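Local coordinates for Lmo1340 protein (Listeria monocytogenes, PDB 4NLM) that is of unknown function but adopts a YqgU-like beta-propeller fold and is probably a lipoprotein displayed at the bacterial surface, at residues Q48-W53 and Y353-T358; I149-Y154 and D170-I175; G203-Q208 and L233-K238. All blocks are in the same frame, centred on the assembly; numbering follows the deposited sequence. Where two conformers were deposited one is given.

Contact 1. Residues Q48-W53 and Y353-T358; sequences QRVVGW and YNLINT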
loop_
_atom_site.group_PDB
_atom_site.type_symbol
_atom_site.label_atom_id
_atom_site.label_comp_id
_atom_site.label_asym_id
_atom_site.label_seq_id
_atom_site.Cartn_x
_atom_site.Cartn_y
_atom_site.Cartn_z
ATOM N N GLN A 48 11.338 -14.195 0.939
ATOM C CA GLN A 48 10.092 -13.918 0.222
ATOM C C GLN A 48 10.009 -12.405 -0.006
ATOM O O GLN A 48 9.991 -11.917 -1.119
ATOM C CB GLN A 48 8.872 -14.504 0.939
ATOM C CG GLN A 48 9.011 -15.991 1.182
ATOM C CD GLN A 48 9.145 -16.748 -0.126
ATOM O OE1 GLN A 48 8.305 -16.615 -1.016
ATOM N NE2 GLN A 48 10.211 -17.509 -0.259
ATOM N N ARG A 49 9.920 -11.627 1.070
ATOM C CA ARG A 49 9.929 -10.185 0.962
ATOM C C ARG A 49 10.034 -9.539 2.328
ATOM O O ARG A 49 9.844 -10.186 3.354
ATOM C CB ARG A 49 8.646 -9.670 0.310
ATOM C CG ARG A 49 7.394 -9.926 1.157
ATOM C CD ARG A 49 6.129 -9.317 0.578
ATOM N NE ARG A 49 5.776 -9.930 -0.688
ATOM C CZ ARG A 49 6.009 -9.417 -1.897
ATOM N NH1 ARG A 49 5.630 -10.096 -2.958
ATOM N NH2 ARG A 49 6.581 -8.222 -2.060
ATOM N N VAL A 50 10.377 -8.242 2.329
ATOM C CA VAL A 50 10.099 -7.367 3.467
ATOM C C VAL A 50 8.701 -6.811 3.214
ATOM O O VAL A 50 8.421 -6.238 2.180
ATOM C CB VAL A 50 11.134 -6.255 3.586
ATOM C CG1 VAL A 50 10.691 -5.175 4.556
ATOM C CG2 VAL A 50 12.460 -6.863 4.030
ATOM N N VAL A 51 7.802 -6.990 4.200
ATOM C CA VAL A 51 6.420 -6.582 3.998
ATOM C C VAL A 51 6.257 -5.060 4.203
ATOM O O VAL A 51 5.500 -4.407 3.508
ATOM C CB VAL A 51 5.518 -7.340 4.983
ATOM C CG1 VAL A 51 4.066 -6.839 4.927
ATOM C CG2 VAL A 51 5.588 -8.830 4.707
ATOM N N GLY A 52 6.988 -4.518 5.160
ATOM C CA GLY A 52 6.898 -3.098 5.509
ATOM C C GLY A 52 7.588 -2.801 6.807
ATOM O O GLY A 52 8.256 -3.637 7.367
ATOM N N TRP A 53 7.396 -1.566 7.294
ATOM C CA TRP A 53 7.975 -1.128 8.539
ATOM C C TRP A 53 7.152 -1.606 9.735
ATOM O O TRP A 53 5.925 -1.624 9.697
ATOM C CB TRP A 53 7.991 0.402 8.618
ATOM C CG TRP A 53 8.882 1.031 7.584
ATOM C CD1 TRP A 53 8.485 1.656 6.448
ATOM C CD2 TRP A 53 10.282 1.163 7.654
ATOM N NE1 TRP A 53 9.565 2.160 5.779
ATOM C CE2 TRP A 53 10.692 1.834 6.480
ATOM C CE3 TRP A 53 11.248 0.760 8.566
ATOM C CZ2 TRP A 53 12.025 2.135 6.224
ATOM C CZ3 TRP A 53 12.554 1.011 8.293
ATOM C CH2 TRP A 53 12.938 1.707 7.130
ATOM N N TYR A 353 20.830 1.789 0.720
ATOM C CA TYR A 353 21.391 0.687 1.479
ATOM C C TYR A 353 20.703 -0.607 1.136
ATOM O O TYR A 353 19.504 -0.644 0.938
ATOM C CB TYR A 353 21.189 0.923 2.960
ATOM C CG TYR A 353 21.770 2.218 3.432
ATOM C CD1 TYR A 353 21.024 3.390 3.401
ATOM C CD2 TYR A 353 23.058 2.267 3.921
ATOM C CE1 TYR A 353 21.568 4.590 3.829
ATOM C CE2 TYR A 353 23.620 3.456 4.330
ATOM C CZ TYR A 353 22.871 4.614 4.302
ATOM O OH TYR A 353 23.454 5.787 4.727
ATOM N N ASN A 354 21.465 -1.680 1.097
ATOM C CA ASN A 354 20.896 -2.998 0.913
ATOM C C ASN A 354 20.522 -3.512 2.290
ATOM O O ASN A 354 21.351 -3.629 3.178
ATOM C CB ASN A 354 21.931 -3.921 0.290
ATOM C CG ASN A 354 22.273 -3.545 -1.137
ATOM O OD1 ASN A 354 21.427 -3.096 -1.895
ATOM N ND2 ASN A 354 23.524 -3.754 -1.515
ATOM N N LEU A 355 19.240 -3.754 2.492
ATOM C CA LEU A 355 18.743 -4.292 3.757
ATOM C C LEU A 355 18.806 -5.834 3.735
ATOM O O LEU A 355 19.190 -6.457 4.720
ATOM C CB LEU A 355 17.331 -3.784 4.011
ATOM C CG LEU A 355 16.638 -4.336 5.239
ATOM C CD1 LEU A 355 17.424 -4.013 6.502
ATOM C CD2 LEU A 355 15.245 -3.740 5.301
ATOM N N ILE A 356 18.374 -6.416 2.621
ATOM C CA ILE A 356 18.438 -7.856 2.424
ATOM C C ILE A 356 19.365 -8.108 1.247
ATOM O O ILE A 356 19.109 -7.630 0.139
ATOM C CB ILE A 356 17.060 -8.503 2.108
ATOM C CG1 ILE A 356 15.982 -8.064 3.115
ATOM C CG2 ILE A 356 17.198 -10.022 2.042
ATOM C CD1 ILE A 356 16.235 -8.464 4.536
ATOM N N ASN A 357 20.451 -8.830 1.501
ATOM C CA ASN A 357 21.451 -9.117 0.488
ATOM C C ASN A 357 21.269 -10.492 -0.069
ATOM O O ASN A 357 21.088 -11.452 0.673
ATOM C CB ASN A 357 22.849 -9.038 1.103
ATOM C CG ASN A 357 23.264 -7.610 1.430
ATOM O OD1 ASN A 357 23.162 -6.731 0.587
ATOM N ND2 ASN A 357 23.765 -7.390 2.635
ATOM N N THR A 358 21.327 -10.585 -1.389
ATOM C CA THR A 358 21.277 -11.866 -2.048
ATOM C C THR A 358 22.729 -12.359 -2.059
ATOM O O THR A 358 23.626 -11.567 -2.321
ATOM C CB THR A 358 20.826 -11.727 -3.515
ATOM O OG1 THR A 358 21.839 -11.047 -4.267
ATOM C CG2 THR A 358 19.526 -10.960 -3.629
#

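Contact 2. Residues I149-Y154 and D170-I175; sequences IMFVTY and DQLDKI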
loop_
_atom_site.group_PDB
_atom_site.type_symbol
_atom_site.label_atom_id
_atom_site.label_comp_id
_atom_site.label_asym_id
_atom_site.label_seq_id
_atom_site.Cartn_x
_atom_site.Cartn_y
_atom_site.Cartn_z
ATOM N N ILE A 149 -11.684 -3.813 9.119
ATOM C CA ILE A 149 -11.006 -4.111 7.874
ATOM C C ILE A 149 -12.075 -4.351 6.837
ATOM O O ILE A 149 -12.920 -5.265 6.960
ATOM C CB ILE A 149 -10.067 -5.314 7.994
ATOM C CG1 ILE A 149 -9.009 -5.072 9.070
ATOM C CG2 ILE A 149 -9.353 -5.581 6.670
ATOM C CD1 ILE A 149 -8.119 -6.271 9.321
HETATM N N MSE A 150 -12.052 -3.543 5.792
HETATM C CA MSE A 150 -12.970 -3.710 4.689
HETATM C C MSE A 150 -12.250 -4.503 3.610
HETATM O O MSE A 150 -11.037 -4.380 3.433
HETATM C CB MSE A 150 -13.357 -2.314 4.197
HETATM C CG MSE A 150 -14.105 -2.212 2.879
HETATM SE SE MSE A 150 -14.739 -0.358 2.718
HETATM C CE MSE A 150 -13.052 0.622 2.398
ATOM N N PHE A 151 -12.962 -5.319 2.853
ATOM C CA PHE A 151 -12.351 -6.085 1.799
ATOM C C PHE A 151 -13.288 -6.341 0.657
ATOM O O PHE A 151 -14.515 -6.480 0.819
ATOM C CB PHE A 151 -11.719 -7.369 2.343
ATOM C CG PHE A 151 -12.636 -8.230 3.128
ATOM C CD1 PHE A 151 -13.338 -9.224 2.489
ATOM C CD2 PHE A 151 -12.743 -8.107 4.494
ATOM C CE1 PHE A 151 -14.208 -10.049 3.166
ATOM C CE2 PHE A 151 -13.604 -8.943 5.194
ATOM C CZ PHE A 151 -14.332 -9.905 4.529
ATOM N N VAL A 152 -12.658 -6.371 -0.511
ATOM C CA VAL A 152 -13.307 -6.651 -1.764
ATOM C C VAL A 152 -12.962 -8.081 -2.158
ATOM O O VAL A 152 -11.773 -8.413 -2.288
ATOM C CB VAL A 152 -12.837 -5.663 -2.847
ATOM C CG1 VAL A 152 -13.570 -5.937 -4.154
ATOM C CG2 VAL A 152 -13.054 -4.228 -2.385
ATOM N N THR A 153 -13.988 -8.904 -2.347
ATOM C CA THR A 153 -13.804 -10.283 -2.795
ATOM C C THR A 153 -14.334 -10.459 -4.204
ATOM O O THR A 153 -15.377 -9.913 -4.568
ATOM C CB THR A 153 -14.522 -11.283 -1.873
ATOM O OG1 THR A 153 -15.879 -10.870 -1.659
ATOM C CG2 THR A 153 -13.829 -11.380 -0.546
ATOM N N TYR A 154 -13.583 -11.215 -4.999
ATOM C CA TYR A 154 -13.917 -11.453 -6.392
ATOM C C TYR A 154 -14.202 -12.929 -6.647
ATOM O O TYR A 154 -13.525 -13.787 -6.080
ATOM C CB TYR A 154 -12.737 -11.089 -7.292
ATOM C CG TYR A 154 -12.347 -9.645 -7.282
ATOM C CD1 TYR A 154 -11.454 -9.156 -6.335
ATOM C CD2 TYR A 154 -12.893 -8.752 -8.188
ATOM C CE1 TYR A 154 -11.081 -7.830 -6.331
ATOM C CE2 TYR A 154 -12.536 -7.411 -8.179
ATOM C CZ TYR A 154 -11.620 -6.963 -7.258
ATOM O OH TYR A 154 -11.251 -5.639 -7.236
ATOM N N ASP A 170 -16.683 -9.362 16.080
ATOM C CA ASP A 170 -17.131 -10.493 15.272
ATOM C C ASP A 170 -18.330 -10.097 14.423
ATOM O O ASP A 170 -19.296 -10.864 14.309
ATOM C CB ASP A 170 -17.486 -11.692 16.157
ATOM C CG ASP A 170 -16.337 -12.123 17.026
ATOM O OD1 ASP A 170 -15.232 -12.301 16.489
ATOM O OD2 ASP A 170 -16.541 -12.297 18.248
ATOM N N GLN A 171 -18.241 -8.923 13.796
ATOM C CA GLN A 171 -19.337 -8.370 13.001
ATOM C C GLN A 171 -18.885 -8.271 11.526
ATOM O O GLN A 171 -17.791 -7.785 11.248
ATOM C CB GLN A 171 -19.704 -6.985 13.534
ATOM C CG GLN A 171 -21.034 -6.450 13.031
ATOM C CD GLN A 171 -21.322 -5.051 13.524
ATOM O OE1 GLN A 171 -20.737 -4.589 14.507
ATOM N NE2 GLN A 171 -22.235 -4.366 12.846
ATOM N N LEU A 172 -19.701 -8.764 10.600
ATOM C CA LEU A 172 -19.433 -8.676 9.173
ATOM C C LEU A 172 -20.641 -8.002 8.567
ATOM O O LEU A 172 -21.757 -8.500 8.702
ATOM C CB LEU A 172 -19.235 -10.053 8.540
ATOM C CG LEU A 172 -18.783 -10.091 7.073
ATOM C CD1 LEU A 172 -17.326 -9.676 7.006
ATOM C CD2 LEU A 172 -18.970 -11.470 6.451
ATOM N N ASP A 173 -20.410 -6.891 7.890
ATOM C CA ASP A 173 -21.452 -6.098 7.270
ATOM C C ASP A 173 -21.177 -5.919 5.788
ATOM O O ASP A 173 -20.029 -5.754 5.358
ATOM C CB ASP A 173 -21.476 -4.699 7.919
ATOM C CG ASP A 173 -21.902 -4.718 9.388
ATOM O OD1 ASP A 173 -22.878 -5.408 9.724
ATOM O OD2 ASP A 173 -21.280 -4.008 10.194
ATOM N N LYS A 174 -22.233 -5.933 4.992
ATOM C CA LYS A 174 -22.108 -5.639 3.584
ATOM C C LYS A 174 -21.938 -4.144 3.379
ATOM O O LYS A 174 -22.535 -3.349 4.096
ATOM C CB LYS A 174 -23.353 -6.063 2.834
ATOM C CG LYS A 174 -23.585 -7.537 2.926
ATOM C CD LYS A 174 -24.840 -7.884 2.177
ATOM C CE LYS A 174 -25.131 -9.343 2.364
ATOM N NZ LYS A 174 -24.053 -10.206 1.857
ATOM N N ILE A 175 -21.128 -3.778 2.395
ATOM C CA ILE A 175 -20.932 -2.373 2.007
ATOM C C ILE A 175 -21.507 -2.237 0.605
ATOM O O ILE A 175 -21.004 -2.851 -0.353
ATOM C CB ILE A 175 -19.455 -1.953 2.062
ATOM C CG1 ILE A 175 -18.971 -2.081 3.505
ATOM C CG2 ILE A 175 -19.275 -0.536 1.543
ATOM C CD1 ILE A 175 -17.613 -1.517 3.763
#

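Contact 3. Residues G203-Q208 and L233-K238; sequences GNLYLQ and LLTIEK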
loop_
_atom_site.group_PDB
_atom_site.type_symbol
_atom_site.label_atom_id
_atom_site.label_comp_id
_atom_site.label_asym_id
_atom_site.label_seq_id
_atom_site.Cartn_x
_atom_site.Cartn_y
_atom_site.Cartn_z
ATOM N N GLY A 203 -13.258 8.062 -13.572
ATOM C CA GLY A 203 -14.538 7.875 -12.893
ATOM C C GLY A 203 -14.845 9.113 -12.086
ATOM O O GLY A 203 -14.174 10.127 -12.217
ATOM N N ASN A 204 -15.870 9.039 -11.252
ATOM C CA ASN A 204 -16.236 10.142 -10.374
ATOM C C ASN A 204 -16.149 9.647 -8.943
ATOM O O ASN A 204 -16.572 8.531 -8.651
ATOM C CB ASN A 204 -17.631 10.632 -10.744
ATOM C CG ASN A 204 -17.652 11.252 -12.119
ATOM O OD1 ASN A 204 -17.026 12.281 -12.332
ATOM N ND2 ASN A 204 -18.334 10.618 -13.064
ATOM N N LEU A 205 -15.571 10.458 -8.066
ATOM C CA LEU A 205 -15.398 10.072 -6.668
ATOM C C LEU A 205 -16.609 10.435 -5.841
ATOM O O LEU A 205 -17.047 11.575 -5.880
ATOM C CB LEU A 205 -14.203 10.767 -6.057
ATOM C CG LEU A 205 -12.852 10.599 -6.696
ATOM C CD1 LEU A 205 -11.805 11.188 -5.780
ATOM C CD2 LEU A 205 -12.599 9.117 -6.897
ATOM N N TYR A 206 -17.099 9.450 -5.088
ATOM C CA TYR A 206 -18.248 9.585 -4.221
ATOM C C TYR A 206 -17.871 9.270 -2.787
ATOM O O TYR A 206 -17.052 8.405 -2.519
ATOM C CB TYR A 206 -19.352 8.614 -4.657
ATOM C CG TYR A 206 -20.060 9.053 -5.899
ATOM C CD1 TYR A 206 -19.568 8.731 -7.139
ATOM C CD2 TYR A 206 -21.239 9.779 -5.828
ATOM C CE1 TYR A 206 -20.208 9.128 -8.294
ATOM C CE2 TYR A 206 -21.892 10.184 -6.981
ATOM C CZ TYR A 206 -21.361 9.862 -8.211
ATOM O OH TYR A 206 -21.995 10.246 -9.369
ATOM N N LEU A 207 -18.508 9.987 -1.862
ATOM C CA LEU A 207 -18.368 9.768 -0.425
ATOM C C LEU A 207 -19.687 9.174 0.079
ATOM O O LEU A 207 -20.766 9.608 -0.332
ATOM C CB LEU A 207 -18.156 11.082 0.319
ATOM C CG LEU A 207 -17.926 11.008 1.830
ATOM C CD1 LEU A 207 -16.648 10.247 2.159
ATOM C CD2 LEU A 207 -17.852 12.410 2.431
ATOM N N GLN A 208 -19.605 8.186 0.953
ATOM C CA GLN A 208 -20.809 7.590 1.534
ATOM C C GLN A 208 -20.513 7.007 2.885
ATOM O O GLN A 208 -19.396 6.632 3.204
ATOM C CB GLN A 208 -21.330 6.463 0.646
ATOM C CG GLN A 208 -20.246 5.484 0.211
ATOM C CD GLN A 208 -19.948 5.522 -1.290
ATOM O OE1 GLN A 208 -20.862 5.252 -2.092
ATOM N NE2 GLN A 208 -18.674 5.803 -1.689
ATOM N N LEU A 233 -6.613 13.663 0.943
ATOM C CA LEU A 233 -7.104 12.957 -0.211
ATOM C C LEU A 233 -6.235 13.373 -1.397
ATOM O O LEU A 233 -6.164 14.554 -1.763
ATOM C CB LEU A 233 -8.554 13.322 -0.523
ATOM C CG LEU A 233 -9.126 12.888 -1.864
ATOM C CD1 LEU A 233 -9.122 11.366 -1.987
ATOM C CD2 LEU A 233 -10.532 13.405 -2.124
ATOM N N LEU A 234 -5.564 12.394 -1.978
ATOM C CA LEU A 234 -4.771 12.540 -3.196
ATOM C C LEU A 234 -5.615 12.093 -4.374
ATOM O O LEU A 234 -6.249 11.038 -4.308
ATOM C CB LEU A 234 -3.552 11.634 -3.141
ATOM C CG LEU A 234 -2.783 11.493 -4.464
ATOM C CD1 LEU A 234 -2.054 12.792 -4.785
ATOM C CD2 LEU A 234 -1.845 10.287 -4.441
ATOM N N THR A 235 -5.677 12.910 -5.406
ATOM C CA THR A 235 -6.288 12.511 -6.651
ATOM C C THR A 235 -5.269 12.641 -7.774
ATOM O O THR A 235 -4.388 13.495 -7.741
ATOM C CB THR A 235 -7.563 13.281 -7.011
ATOM O OG1 THR A 235 -7.276 14.659 -7.111
ATOM C CG2 THR A 235 -8.659 13.074 -5.962
ATOM N N ILE A 236 -5.416 11.791 -8.783
ATOM C CA ILE A 236 -4.566 11.807 -9.975
ATOM C C ILE A 236 -5.494 11.815 -11.179
ATOM O O ILE A 236 -6.435 11.022 -11.250
ATOM C CB ILE A 236 -3.634 10.582 -10.017
ATOM C CG1 ILE A 236 -2.771 10.497 -8.754
ATOM C CG2 ILE A 236 -2.740 10.607 -11.246
ATOM C CD1 ILE A 236 -1.906 9.245 -8.655
ATOM N N GLU A 237 -5.204 12.674 -12.147
ATOM C CA GLU A 237 -5.994 12.785 -13.340
ATOM C C GLU A 237 -5.109 13.250 -14.500
ATOM O O GLU A 237 -4.107 13.902 -14.292
ATOM C CB GLU A 237 -7.174 13.748 -13.143
ATOM C CG GLU A 237 -6.756 15.197 -12.996
ATOM C CD GLU A 237 -7.866 16.079 -12.465
ATOM O OE1 GLU A 237 -8.653 16.619 -13.268
ATOM O OE2 GLU A 237 -7.908 16.258 -11.234
ATOM N N LYS A 238 -5.469 12.866 -15.720
ATOM C CA LYS A 238 -4.762 13.371 -16.880
ATOM C C LYS A 238 -5.000 14.858 -16.964
ATOM O O LYS A 238 -6.037 15.348 -16.545
ATOM C CB LYS A 238 -5.279 12.742 -18.184
ATOM C CG LYS A 238 -4.909 11.288 -18.392
ATOM C CD LYS A 238 -5.480 10.735 -19.692
ATOM C CE LYS A 238 -5.155 11.607 -20.895
ATOM N NZ LYS A 238 -5.713 11.055 -22.167
#

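Contact 1. Residues Q48-W53 and Y353-T358
Val50 meets Leu355 and Ile356 through one methyl group, CG2, and this small meeting joins residues from opposite ends of the chain. Val50 CG2 lies 3.8 Å from Ile356 CG1 and 4.1 Å from Ile356 CD1, so the methyl rests against the ethyl arm of the isoleucine and not its methyl branch. The two side chains run obliquely to one another. Ile356 carries CG1 opposite its own carbonyl carbon (chi1 -50°), which directs the longer arm at Val50. The fit is looser toward Leu355, whose CD2 stands 4.4 Å from Val50 CG2. All three residues are buried, and Leu336 touches both Val50 and Leu355, filling in the layer from strand 334-337.

The principle illustrated is the closing of a circular fold by its two ends. Strand 47-55 forms one border of an antiparallel four-stranded sheet, as expected of a propeller blade, whereas strand 352-357 belongs to a neighbouring sheet built from the C-terminal strands. The short N-terminal strand 40-41 pairs parallel to 352-357 along its border, and Val40 packs on Ile356, so the N-terminal region contributes to both sheets, an arrangement resembling the Velcro closure of other beta propellers, in which strands from both ends of the chain share a sheet.

Away from the apolar patch the two segments diverge and their polar groups turn to other partners. Arg49 points away from 353-358 and is exposed; together with Gln48 it faces Gln62 in a classic beta bulge, while its NH2 makes a weak hydrogen bond to the carbonyl of Tyr339. On the opposing segment Asn354 and Thr358 are likewise exposed, and Asn354 OD1 accepts a hydrogen bond from Lys343 NZ.

Contact 2. Residues I149-Y154 and D170-I175
Within one four-stranded propeller blade, Met150 and Phe151 of the second strand reach Ile175 and Leu172 of segment 170-175, past the strand that separates them. Such contacts show how a sheet can be tied together by side chains beyond its backbone ladder. Met150 is selenomethionine in this crystal. Chi1 of 169° sets Met150 CG opposite the backbone N, where it lies 3.7 Å from Ile175 CD1. Ile175 CD1 is also modelled 3.3 Å from Met150 SE, closer than ordinary packing would allow, so that separation is best read with caution. These two side chains cross nearly at right angles. Phe151 starts out pointing away from 170-175, but its chi1 of 54°, with CG between N and the carbonyl carbon, swings the ring back, and Phe151 CZ comes within 3.9 Å of Leu172 CD1. That methyl approaches the ring obliquely, and here too the side chains cross at about a right angle. Leu172 is exposed, in contrast to its three buried companions, and forms the outer margin of the contact.

Strand 159-166 runs between the two segments: Phe151 and Leu172 both touch Glu163, and Met150 packs on Ile162. Toward the next blade, Met150 also meets Ile182 and Trp184 of strand 182-184, while Ile175 rests on Ile210, so this contact borders the seam between adjacent blades.

Contact 3. Residues G203-Q208 and L233-K238
Leu205 bridges two successive sheets of the propeller by meeting Thr235 and Leu233, a worked case of blades packing through a few methyl groups, one of them carried by a threonine. Strand 203-209, on which it lies, begins its course here at Gly203, whose backbone pairs with Ile223. Asn204 follows and stays within its own sheet, OD1 accepting a hydrogen bond from Asn222 N. At Leu205 the chain directs its side chain toward segment 233-238 in the next sheet. Chi1 of -57° puts CG opposite the carbonyl carbon, and chi2 of -171° stretches CD1 out beyond it as the touching branch. Leu205 CD1 sits 3.7 Å from Thr235 CG2 and 4.5 Å from Leu233 CD2. A second conformer of Leu205 was also modelled, so these separations hold for one of the two. The leucine and threonine side chains approach obliquely. Tyr206 instead makes a cation-pi interaction with Lys216, Leu207 packs on Ile191, and Gln208 NE2 donates to Ser192 OG and the carbonyl oxygen of Val190, all inside the blade of strand 203-209.

Thr235 separates its two chemistries. Its methyl faces Leu205, whereas OG1, lying between the backbone N and the carbonyl carbon (chi1 59°), has a weak hydrogen bond with Arg249 NH1. The junction therefore depends on methyl-to-methyl contact, without the directional demands of hydrogen bonding.

In the fold
The three contacts illustrate two ways of holding a propeller together. Contact 2 works across a single sheet, whereas contacts 1 and 3 join one sheet to another. In sequence, contacts 2 and 3 follow one another inside the long loop that contact 1 closes. In space, contact 1 lies on the opposite side of the chain's centre from the others: its centre is 31 Å from that of contact 2 and 33 Å from that of contact 3. Contacts 2 and 3 are closer, with centres 22 Å apart and nearest atoms about 6 Å apart, yet they do not touch. With the function uncharacterised, the contacts cannot be placed relative to an active site or ligand.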